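Local coordinates for protein rhodopsin (Todarodes pacificus, PDB 2Z73) that senses dim light for vision through a covalently bound retinal, whose isomerization drives the conformational change that activates G-protein signalling to phospholipase C, at residues I56-K61 and E324-T329; I73-F78 and I157-W162; L272-Y277 and K305-H310. All coordinates share one frame; numbering follows the deposited sequence.

Contact 1: I56-K61 and E324-T329; sequences IYLFTK and EAISQT. With PLM (palmitic acid), chain E.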
loop_
_atom_site.group_PDB
_atom_site.type_symbol
_atom_site.label_atom_id
_atom_site.label_comp_id
_atom_site.label_asym_id
_atom_site.label_seq_id
_atom_site.Cartn_x
_atom_site.Cartn_y
_atom_site.Cartn_z
ATOM N N ILE A 56 11.006 -7.879 -1.492
ATOM C CA ILE A 56 11.543 -7.793 -2.844
ATOM C C ILE A 56 12.672 -8.809 -3.059
ATOM O O ILE A 56 12.717 -9.488 -4.086
ATOM C CB ILE A 56 12.104 -6.400 -3.154
ATOM C CG1 ILE A 56 10.984 -5.354 -3.112
ATOM C CG2 ILE A 56 12.790 -6.421 -4.524
ATOM C CD1 ILE A 56 11.464 -3.946 -3.422
ATOM N N TYR A 57 13.582 -8.904 -2.091
ATOM C CA TYR A 57 14.703 -9.835 -2.186
ATOM C C TYR A 57 14.188 -11.261 -2.256
ATOM O O TYR A 57 14.436 -11.962 -3.234
ATOM C CB TYR A 57 15.640 -9.670 -0.979
ATOM C CG TYR A 57 16.815 -10.635 -0.946
ATOM C CD1 TYR A 57 16.871 -11.659 -0.002
ATOM C CD2 TYR A 57 17.866 -10.523 -1.857
ATOM C CE1 TYR A 57 17.934 -12.542 0.034
ATOM C CE2 TYR A 57 18.931 -11.406 -1.832
ATOM C CZ TYR A 57 18.959 -12.412 -0.883
ATOM O OH TYR A 57 20.015 -13.299 -0.844
ATOM N N LEU A 58 13.456 -11.679 -1.225
ATOM C CA LEU A 58 12.903 -13.030 -1.167
ATOM C C LEU A 58 11.983 -13.395 -2.342
ATOM O O LEU A 58 12.113 -14.476 -2.917
ATOM C CB LEU A 58 12.158 -13.233 0.157
ATOM C CG LEU A 58 12.875 -14.046 1.242
ATOM C CD1 LEU A 58 14.374 -13.818 1.190
ATOM C CD2 LEU A 58 12.320 -13.675 2.608
ATOM N N PHE A 59 11.063 -12.505 -2.711
ATOM C CA PHE A 59 10.157 -12.822 -3.812
ATOM C C PHE A 59 10.821 -12.927 -5.185
ATOM O O PHE A 59 10.429 -13.768 -5.990
ATOM C CB PHE A 59 8.980 -11.834 -3.860
ATOM C CG PHE A 59 7.783 -12.272 -3.042
ATOM C CD1 PHE A 59 7.763 -12.118 -1.657
ATOM C CD2 PHE A 59 6.682 -12.856 -3.661
ATOM C CE1 PHE A 59 6.660 -12.541 -0.903
ATOM C CE2 PHE A 59 5.578 -13.281 -2.917
ATOM C CZ PHE A 59 5.566 -13.124 -1.538
ATOM N N THR A 60 11.818 -12.095 -5.465
ATOM C CA THR A 60 12.486 -12.188 -6.760
ATOM C C THR A 60 13.484 -13.347 -6.821
ATOM O O THR A 60 13.842 -13.792 -7.906
ATOM C CB THR A 60 13.272 -10.904 -7.123
ATOM O OG1 THR A 60 14.061 -10.493 -6.006
ATOM C CG2 THR A 60 12.339 -9.790 -7.531
ATOM N N LYS A 61 13.907 -13.853 -5.667
ATOM C CA LYS A 61 14.894 -14.916 -5.657
ATOM C C LYS A 61 14.461 -16.318 -5.233
ATOM O O LYS A 61 15.232 -17.269 -5.376
ATOM C CB LYS A 61 16.094 -14.474 -4.821
ATOM C CG LYS A 61 16.802 -13.261 -5.417
ATOM C CD LYS A 61 17.246 -13.548 -6.850
ATOM C CE LYS A 61 17.748 -12.294 -7.543
ATOM N NZ LYS A 61 18.155 -12.558 -8.956
ATOM N N GLU A 324 8.126 -19.397 4.929
ATOM C CA GLU A 324 9.040 -20.516 4.734
ATOM C C GLU A 324 10.395 -19.898 4.400
ATOM O O GLU A 324 11.372 -20.048 5.132
ATOM C CB GLU A 324 8.538 -21.374 3.567
ATOM C CG GLU A 324 8.914 -22.841 3.607
ATOM C CD GLU A 324 8.641 -23.529 2.279
ATOM O OE1 GLU A 324 8.664 -24.776 2.229
ATOM O OE2 GLU A 324 8.410 -22.809 1.278
ATOM N N ALA A 325 10.426 -19.174 3.290
ATOM C CA ALA A 325 11.633 -18.508 2.821
ATOM C C ALA A 325 12.360 -17.745 3.926
ATOM O O ALA A 325 13.578 -17.827 4.046
ATOM C CB ALA A 325 11.275 -17.556 1.667
ATOM N N ILE A 326 11.627 -16.995 4.733
ATOM C CA ILE A 326 12.276 -16.244 5.799
ATOM C C ILE A 326 13.025 -17.193 6.722
ATOM O O ILE A 326 14.202 -16.991 7.012
ATOM C CB ILE A 326 11.249 -15.405 6.623
ATOM C CG1 ILE A 326 10.605 -14.346 5.729
ATOM C CG2 ILE A 326 11.950 -14.699 7.784
ATOM C CD1 ILE A 326 9.701 -13.397 6.473
ATOM N N SER A 327 12.341 -18.239 7.169
ATOM C CA SER A 327 12.947 -19.216 8.075
ATOM C C SER A 327 14.233 -19.791 7.495
ATOM O O SER A 327 15.147 -20.168 8.232
ATOM C CB SER A 327 11.960 -20.351 8.357
ATOM O OG SER A 327 11.741 -21.141 7.203
ATOM N N GLN A 328 14.290 -19.844 6.167
ATOM C CA GLN A 328 15.442 -20.375 5.441
ATOM C C GLN A 328 16.528 -19.346 5.128
ATOM O O GLN A 328 17.625 -19.723 4.739
ATOM C CB GLN A 328 14.981 -21.010 4.122
ATOM C CG GLN A 328 14.255 -22.338 4.262
ATOM C CD GLN A 328 13.366 -22.648 3.068
ATOM O OE1 GLN A 328 13.181 -23.805 2.711
ATOM N NE2 GLN A 328 12.794 -21.611 2.459
ATOM N N THR A 329 16.243 -18.055 5.282
ATOM C CA THR A 329 17.259 -17.052 4.970
ATOM C C THR A 329 17.526 -16.017 6.076
ATOM O O THR A 329 18.675 -15.679 6.347
ATOM C CB THR A 329 16.909 -16.333 3.646
ATOM O OG1 THR A 329 15.887 -15.360 3.871
ATOM C CG2 THR A 329 16.392 -17.333 2.633
HETATM C C1 PLM E . 18.426 -8.910 -9.138
HETATM O O2 PLM E . 19.561 -9.158 -8.748
HETATM C C2 PLM E . 17.317 -8.698 -8.104
HETATM C C3 PLM E . 16.680 -7.303 -8.159
HETATM C C4 PLM E . 16.802 -6.603 -6.810
HETATM C C5 PLM E . 15.950 -5.367 -6.749
HETATM C C6 PLM E . 16.110 -4.708 -5.401
HETATM C C7 PLM E . 15.725 -3.247 -5.479
HETATM C C8 PLM E . 15.883 -2.532 -4.128
HETATM C C9 PLM E . 15.094 -1.221 -4.075
HETATM C CA PLM E . 15.927 -0.025 -4.476
HETATM C CB PLM E . 15.042 1.072 -5.031
HETATM C CC PLM E . 15.764 2.405 -5.060
HETATM C CD PLM E . 14.870 3.491 -5.623
HETATM C CE PLM E . 14.933 4.728 -4.759
HETATM C CF PLM E . 15.478 5.934 -5.505
HETATM C CG PLM E . 15.529 7.167 -4.610
#

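Contact 2: I73-F78 and I157-W162; sequences IINLAF and IFVWLW. With BOG (octyl beta-D-glucopyranoside), chain C.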
loop_
_atom_site.group_PDB
_atom_site.type_symbol
_atom_site.label_atom_id
_atom_site.label_comp_id
_atom_site.label_asym_id
_atom_site.label_seq_id
_atom_site.Cartn_x
_atom_site.Cartn_y
_atom_site.Cartn_z
ATOM N N ILE A 73 3.053 -8.126 -5.913
ATOM C CA ILE A 73 3.573 -8.041 -4.550
ATOM C C ILE A 73 4.910 -7.305 -4.544
ATOM O O ILE A 73 5.167 -6.453 -3.693
ATOM C CB ILE A 73 3.784 -9.448 -3.919
ATOM C CG1 ILE A 73 2.445 -10.029 -3.460
ATOM C CG2 ILE A 73 4.729 -9.359 -2.722
ATOM C CD1 ILE A 73 2.553 -11.434 -2.866
ATOM N N ILE A 74 5.757 -7.642 -5.507
ATOM C CA ILE A 74 7.051 -7.006 -5.603
ATOM C C ILE A 74 6.855 -5.525 -5.896
ATOM O O ILE A 74 7.442 -4.665 -5.235
ATOM C CB ILE A 74 7.918 -7.689 -6.700
ATOM C CG1 ILE A 74 8.314 -9.096 -6.222
ATOM C CG2 ILE A 74 9.177 -6.868 -6.992
ATOM C CD1 ILE A 74 8.980 -9.954 -7.267
ATOM N N ASN A 75 6.014 -5.233 -6.882
ATOM C CA ASN A 75 5.734 -3.855 -7.269
ATOM C C ASN A 75 5.257 -3.050 -6.054
ATOM O O ASN A 75 5.659 -1.897 -5.864
ATOM C CB ASN A 75 4.675 -3.818 -8.377
ATOM C CG ASN A 75 4.401 -2.408 -8.864
ATOM O OD1 ASN A 75 5.253 -1.781 -9.494
ATOM N ND2 ASN A 75 3.217 -1.897 -8.564
ATOM N N LEU A 76 4.401 -3.673 -5.243
ATOM C CA LEU A 76 3.867 -3.041 -4.039
ATOM C C LEU A 76 5.012 -2.745 -3.060
ATOM O O LEU A 76 5.081 -1.667 -2.469
ATOM C CB LEU A 76 2.868 -3.979 -3.364
ATOM C CG LEU A 76 1.631 -3.410 -2.673
ATOM C CD1 LEU A 76 1.065 -4.469 -1.739
ATOM C CD2 LEU A 76 1.969 -2.151 -1.887
ATOM N N ALA A 77 5.908 -3.714 -2.890
ATOM C CA ALA A 77 7.032 -3.553 -1.984
ATOM C C ALA A 77 7.987 -2.463 -2.458
ATOM O O ALA A 77 8.558 -1.745 -1.639
ATOM C CB ALA A 77 7.772 -4.866 -1.829
ATOM N N PHE A 78 8.176 -2.342 -3.770
ATOM C CA PHE A 78 9.072 -1.314 -4.302
ATOM C C PHE A 78 8.431 0.031 -3.976
ATOM O O PHE A 78 9.102 0.983 -3.566
ATOM C CB PHE A 78 9.216 -1.441 -5.824
ATOM C CG PHE A 78 10.123 -0.408 -6.433
ATOM C CD1 PHE A 78 11.433 -0.720 -6.763
ATOM C CD2 PHE A 78 9.681 0.896 -6.630
ATOM C CE1 PHE A 78 12.290 0.247 -7.273
ATOM C CE2 PHE A 78 10.537 1.873 -7.143
ATOM C CZ PHE A 78 11.839 1.548 -7.462
ATOM N N ILE A 157 2.368 -1.687 -15.744
ATOM C CA ILE A 157 2.633 -0.533 -16.596
ATOM C C ILE A 157 1.455 0.428 -16.459
ATOM O O ILE A 157 1.639 1.651 -16.415
ATOM C CB ILE A 157 2.770 -0.917 -18.087
ATOM C CG1 ILE A 157 4.065 -1.696 -18.313
ATOM C CG2 ILE A 157 2.758 0.340 -18.946
ATOM C CD1 ILE A 157 4.302 -2.076 -19.763
ATOM N N PHE A 158 0.243 -0.124 -16.406
ATOM C CA PHE A 158 -0.934 0.718 -16.237
ATOM C C PHE A 158 -0.807 1.390 -14.873
ATOM O O PHE A 158 -1.027 2.596 -14.730
ATOM C CB PHE A 158 -2.223 -0.104 -16.268
ATOM C CG PHE A 158 -3.400 0.607 -15.656
ATOM C CD1 PHE A 158 -3.895 1.779 -16.222
ATOM C CD2 PHE A 158 -3.988 0.130 -14.487
ATOM C CE1 PHE A 158 -4.961 2.474 -15.628
ATOM C CE2 PHE A 158 -5.052 0.817 -13.886
ATOM C CZ PHE A 158 -5.536 1.991 -14.460
ATOM N N VAL A 159 -0.455 0.587 -13.873
ATOM C CA VAL A 159 -0.289 1.083 -12.520
ATOM C C VAL A 159 0.669 2.269 -12.487
ATOM O O VAL A 159 0.352 3.317 -11.930
ATOM C CB VAL A 159 0.285 0.007 -11.585
ATOM C CG1 VAL A 159 0.411 0.575 -10.180
ATOM C CG2 VAL A 159 -0.592 -1.249 -11.607
ATOM N N TRP A 160 1.850 2.101 -13.075
ATOM C CA TRP A 160 2.825 3.176 -13.075
ATOM C C TRP A 160 2.302 4.412 -13.784
ATOM O O TRP A 160 2.356 5.508 -13.239
ATOM C CB TRP A 160 4.152 2.710 -13.687
ATOM C CG TRP A 160 5.042 1.973 -12.708
ATOM C CD1 TRP A 160 4.950 0.663 -12.339
ATOM C CD2 TRP A 160 6.136 2.524 -11.957
ATOM N NE1 TRP A 160 5.919 0.359 -11.406
ATOM C CE2 TRP A 160 6.659 1.484 -11.155
ATOM C CE3 TRP A 160 6.726 3.796 -11.885
ATOM C CZ2 TRP A 160 7.744 1.676 -10.293
ATOM C CZ3 TRP A 160 7.806 3.986 -11.027
ATOM C CH2 TRP A 160 8.302 2.929 -10.243
ATOM N N LEU A 161 1.784 4.250 -14.993
ATOM C CA LEU A 161 1.254 5.395 -15.723
ATOM C C LEU A 161 0.177 6.083 -14.901
ATOM O O LEU A 161 0.214 7.300 -14.691
ATOM C CB LEU A 161 0.683 4.959 -17.072
ATOM C CG LEU A 161 1.678 5.055 -18.222
ATOM C CD1 LEU A 161 2.238 6.473 -18.263
ATOM C CD2 LEU A 161 2.806 4.056 -18.031
ATOM N N TRP A 162 -0.784 5.299 -14.434
ATOM C CA TRP A 162 -1.870 5.820 -13.622
ATOM C C TRP A 162 -1.319 6.639 -12.450
ATOM O O TRP A 162 -1.606 7.828 -12.324
ATOM C CB TRP A 162 -2.712 4.651 -13.111
ATOM C CG TRP A 162 -3.929 5.040 -12.350
ATOM C CD1 TRP A 162 -4.046 5.157 -10.998
ATOM C CD2 TRP A 162 -5.216 5.350 -12.894
ATOM N NE1 TRP A 162 -5.331 5.517 -10.662
ATOM C CE2 TRP A 162 -6.069 5.643 -11.810
ATOM C CE3 TRP A 162 -5.731 5.407 -14.195
ATOM C CZ2 TRP A 162 -7.414 5.990 -11.986
ATOM C CZ3 TRP A 162 -7.069 5.752 -14.371
ATOM C CH2 TRP A 162 -7.894 6.039 -13.269
HETATM C C1 BOG C . 0.015 -18.758 -6.336
HETATM O O1 BOG C . -0.783 -17.694 -6.039
HETATM C C2 BOG C . -0.151 -19.589 -5.090
HETATM O O2 BOG C . 0.304 -18.900 -3.863
HETATM C C3 BOG C . 0.686 -20.742 -5.411
HETATM O O3 BOG C . 0.528 -21.521 -4.281
HETATM C C4 BOG C . 0.168 -21.435 -6.737
HETATM O O4 BOG C . 0.958 -22.540 -7.049
HETATM C C5 BOG C . 0.338 -20.578 -7.919
HETATM O O5 BOG C . -0.473 -19.458 -7.584
HETATM C C6 BOG C . -0.193 -21.263 -9.249
HETATM O O6 BOG C . 0.031 -20.318 -10.427
HETATM C "C1'" BOG C . 0.002 -16.651 -6.543
HETATM C "C2'" BOG C . -0.958 -15.570 -6.560
HETATM C "C3'" BOG C . -0.272 -14.538 -5.731
HETATM C "C4'" BOG C . -1.382 -13.973 -5.045
HETATM C "C5'" BOG C . -0.839 -12.720 -4.467
HETATM C "C6'" BOG C . -1.674 -12.564 -3.317
HETATM C "C7'" BOG C . -1.089 -11.360 -2.699
HETATM C "C8'" BOG C . -1.423 -11.561 -1.326
#

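Contact 3: L272-Y277 and K305-H310; sequences LSWSPY and KASAIH. With RET (retinal), chain D.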
loop_
_atom_site.group_PDB
_atom_site.type_symbol
_atom_site.label_atom_id
_atom_site.label_comp_id
_atom_site.label_asym_id
_atom_site.label_seq_id
_atom_site.Cartn_x
_atom_site.Cartn_y
_atom_site.Cartn_z
ATOM N N LEU A 272 -7.512 2.213 6.415
ATOM C CA LEU A 272 -7.490 2.661 7.803
ATOM C C LEU A 272 -6.364 3.650 8.037
ATOM O O LEU A 272 -6.474 4.530 8.884
ATOM C CB LEU A 272 -7.300 1.475 8.754
ATOM C CG LEU A 272 -8.488 0.543 8.948
ATOM C CD1 LEU A 272 -8.044 -0.669 9.741
ATOM C CD2 LEU A 272 -9.610 1.283 9.662
ATOM N N SER A 273 -5.276 3.500 7.290
ATOM C CA SER A 273 -4.130 4.393 7.435
ATOM C C SER A 273 -4.296 5.747 6.731
ATOM O O SER A 273 -3.937 6.782 7.288
ATOM C CB SER A 273 -2.861 3.714 6.910
ATOM O OG SER A 273 -2.624 2.492 7.568
ATOM N N TRP A 274 -4.838 5.744 5.516
ATOM C CA TRP A 274 -4.998 6.991 4.775
ATOM C C TRP A 274 -6.304 7.761 4.951
ATOM O O TRP A 274 -6.298 8.993 4.944
ATOM C CB TRP A 274 -4.777 6.764 3.271
ATOM C CG TRP A 274 -3.357 6.482 2.891
ATOM C CD1 TRP A 274 -2.747 5.262 2.849
ATOM C CD2 TRP A 274 -2.359 7.441 2.516
ATOM N NE1 TRP A 274 -1.435 5.401 2.472
ATOM C CE2 TRP A 274 -1.169 6.725 2.260
ATOM C CE3 TRP A 274 -2.355 8.837 2.371
ATOM C CZ2 TRP A 274 0.020 7.357 1.864
ATOM C CZ3 TRP A 274 -1.170 9.472 1.978
ATOM C CH2 TRP A 274 -0.003 8.731 1.730
ATOM N N SER A 275 -7.420 7.055 5.103
ATOM C CA SER A 275 -8.707 7.727 5.231
ATOM C C SER A 275 -8.757 8.862 6.242
ATOM O O SER A 275 -9.385 9.882 5.987
ATOM C CB SER A 275 -9.800 6.710 5.517
ATOM O OG SER A 275 -9.896 5.796 4.434
ATOM N N PRO A 276 -8.102 8.708 7.401
ATOM C CA PRO A 276 -8.158 9.818 8.357
ATOM C C PRO A 276 -7.603 11.115 7.742
ATOM O O PRO A 276 -8.315 12.113 7.626
ATOM C CB PRO A 276 -7.303 9.313 9.516
ATOM C CG PRO A 276 -7.522 7.832 9.467
ATOM C CD PRO A 276 -7.451 7.529 7.997
ATOM N N TYR A 277 -6.330 11.075 7.339
ATOM C CA TYR A 277 -5.643 12.215 6.737
ATOM C C TYR A 277 -6.456 12.745 5.575
ATOM O O TYR A 277 -6.631 13.956 5.425
ATOM C CB TYR A 277 -4.242 11.805 6.256
ATOM C CG TYR A 277 -3.421 12.917 5.628
ATOM C CD1 TYR A 277 -3.224 12.982 4.245
ATOM C CD2 TYR A 277 -2.865 13.922 6.422
ATOM C CE1 TYR A 277 -2.496 14.021 3.668
ATOM C CE2 TYR A 277 -2.133 14.972 5.862
ATOM C CZ TYR A 277 -1.950 15.016 4.487
ATOM O OH TYR A 277 -1.206 16.053 3.950
ATOM N N LYS A 305 1.676 7.971 6.653
ATOM C CA LYS A 305 3.021 7.651 6.183
ATOM C C LYS A 305 3.522 6.262 6.609
ATOM O O LYS A 305 4.244 5.601 5.860
ATOM C CB LYS A 305 4.013 8.715 6.659
ATOM C CG LYS A 305 3.808 10.082 6.040
ATOM C CD LYS A 305 5.032 10.954 6.247
ATOM C CE LYS A 305 4.764 12.412 5.922
ATOM N NZ LYS A 305 4.755 12.731 4.499
ATOM N N ALA A 306 3.143 5.823 7.806
ATOM C CA ALA A 306 3.573 4.523 8.297
ATOM C C ALA A 306 2.907 3.390 7.522
ATOM O O ALA A 306 3.392 2.265 7.517
ATOM C CB ALA A 306 3.272 4.396 9.791
ATOM N N SER A 307 1.799 3.689 6.851
ATOM C CA SER A 307 1.104 2.656 6.082
ATOM C C SER A 307 2.062 1.837 5.242
ATOM O O SER A 307 1.932 0.635 5.156
ATOM C CB SER A 307 0.038 3.264 5.155
ATOM O OG SER A 307 -0.619 2.259 4.376
ATOM N N ALA A 308 3.034 2.493 4.627
ATOM C CA ALA A 308 3.978 1.793 3.764
ATOM C C ALA A 308 4.928 0.817 4.466
ATOM O O ALA A 308 5.804 0.242 3.820
ATOM C CB ALA A 308 4.782 2.805 2.944
ATOM N N ILE A 309 4.763 0.616 5.769
ATOM C CA ILE A 309 5.643 -0.300 6.486
ATOM C C ILE A 309 4.878 -1.479 7.069
ATOM O O ILE A 309 5.410 -2.199 7.918
ATOM C CB ILE A 309 6.313 0.369 7.688
ATOM C CG1 ILE A 309 5.278 0.509 8.810
ATOM C CG2 ILE A 309 6.918 1.711 7.273
ATOM C CD1 ILE A 309 5.845 0.754 10.173
ATOM N N HIS A 310 3.646 -1.693 6.626
ATOM C CA HIS A 310 2.861 -2.762 7.210
ATOM C C HIS A 310 2.758 -4.084 6.475
ATOM O O HIS A 310 2.833 -5.128 7.101
ATOM C CB HIS A 310 1.466 -2.239 7.540
ATOM C CG HIS A 310 1.449 -1.255 8.667
ATOM N ND1 HIS A 310 0.706 -0.094 8.634
ATOM C CD2 HIS A 310 2.090 -1.256 9.859
ATOM C CE1 HIS A 310 0.893 0.578 9.755
ATOM N NE2 HIS A 310 1.728 -0.106 10.516
HETATM C C1 RET D . -5.604 11.036 -0.803
HETATM C C2 RET D . -6.639 10.030 -0.224
HETATM C C3 RET D . -6.057 8.776 0.405
HETATM C C4 RET D . -5.052 8.061 -0.514
HETATM C C5 RET D . -4.025 9.013 -1.128
HETATM C C6 RET D . -4.249 10.360 -1.266
HETATM C C7 RET D . -3.213 11.301 -1.864
HETATM C C8 RET D . -2.019 11.682 -1.231
HETATM C C9 RET D . -0.888 12.507 -1.676
HETATM C C10 RET D . 0.082 12.605 -0.758
HETATM C C11 RET D . 1.376 13.251 -0.800
HETATM C C12 RET D . 2.320 13.308 0.188
HETATM C C13 RET D . 2.370 12.892 1.643
HETATM C C14 RET D . 3.534 13.015 2.350
HETATM C C15 RET D . 3.661 12.651 3.766
HETATM C C16 RET D . -6.244 11.799 -1.963
HETATM C C17 RET D . -5.374 12.095 0.323
HETATM C C18 RET D . -2.790 8.248 -1.525
HETATM C C19 RET D . -0.872 13.116 -3.064
HETATM C C20 RET D . 1.062 12.343 2.257
#

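Contact 1: I56-K61 and E324-T329
A single side chain, L58, makes every close contact between 56-61 and 324-329, branching over three residues of a helix that runs at 105° to its own. The trunk of its fork sits on A325, with CG of L58 3.9 Å from CB of A325, and the two methyls then part. CD2 of L58 meets CG1 of I326 at 3.6 Å, the two side chains crossing at about a right angle. CD1 of L58 slides past T329, coming within 3.4 Å of its OG1, a hydroxyl that also makes a weak bond back to A325 O. The leucine torsions lie away from the usual staggered values (chi1 -103°, chi2 34°), and this turn spreads both methyls against the second helix. A325 is small, and L58 bridges local axes that lie 10.6 Å apart. On 56-61 a palmitic acid lies against I56 and K61, its C6 3.8 Å from CG2 of I56, while F59 packs beside F322. A membrane-spanning helix 1 met at its cytoplasmic end by a short helix lying across it, ahead of the palmitoylation sites C336 and C337, is the hallmark of helix 8 in rhodopsin-family receptors.

Contact 2: I73-F78 and I157-W162
The indole N-H of W160 gives N75 a hydrogen bond of 2.9 Å, from NE1 of W160 to OD1 of N75. The donor lies in the carbonyl plane, yet the bond is bent at the hydrogen (141°), and the oxygen stands somewhat out of the indole plane. Amide and ring are turned 61° against each other. A chi1 of -177° swings the N75 amide out from helix 70-87 toward helix 149-167. Its other end passes V159, ND2 of N75 lying 4.1 Å from CG1 of V159, and makes a weak hydrogen bond to T125 of helix 104-138. CE2 of F78 meets the far edge of the indole, 4.0 Å from CH2 of W160, the two rings set obliquely. A phenylalanine in place of W160 lacks the N-H, and would probably leave OD1 of N75 without this donor and the amide less firmly held against turning. Local axes 12.0 Å apart are bridged by long side chains, and an Asn-Trp pair between helices 2 and 4 recurs in class A receptors. The buried amide of N75 therefore has its oxygen held by the indole of helix 4, with a weaker tie from its nitrogen to helix 3.

Contact 3: L272-Y277 and K305-H310
S273 and S307 press together by their CB carbons, 3.4 Å apart, the tight heart of the junction between helices 6 and 7. Two small side chains allow the close approach, for the CA atoms of S273 and S307 are only 5.7 Å apart. Neither hydroxyl is spent on the other: OG of S273 bonds to the backbone O of Q269, while OG of S307 bonds to NE2 of the same glutamine. W274 adds to the close packing, its NE1 lying 3.7 Å from CB of S307, with the methylene oblique to the indole. Retinal packs along the six-membered ring and the base of the same side chain. C18 of retinal lies over one face of the ring, offset toward its rim, and CZ3 of W274 comes within 3.6 Å of retinal C20. Looser packing begins at H310, which is partly exposed; OG of S273 sits at the imidazole edge, 4.3 Å from ND1 of H310, too far for a hydrogen bond. K305 points away from helix 6 at its base, and a bend at chi4 (-78°) turns NZ of K305 into its 1.3 Å covalent bond with retinal C15. That nitrogen is also hydrogen-bonded to Y111 OH. Two residues before P276, where the helix is kinked, W274 occupies the place of the conserved tryptophan of class A helix 6. The chemistry implies a chromophore linked to helix 7 by a bond and to helix 6 by van der Waals contact, so that a change in retinal shape would probably be passed to both helices.

The three contacts follow one receptor from its retinal pocket toward the cytoplasmic side. Contact 3 holds the chromophore itself, whereas the V159 side chain of contact 2 lies about 12 Å from retinal. Contacts 2 and 3 do not touch, their nearest atoms being about 6 Å apart and their centres about 18 Å. Contacts 1 and 2 do meet, because helices 31-61 and 70-87 pack together: CG2 of T60 is 3.4 Å from CD1 of I74. The palmitic acid beside 56-61 also reaches contact 2, its CB atom 3.6 Å from CE1 of F78. Along the chain, contacts 2 and 3 come in series, and both are nested inside the long loop that contact 1 closes.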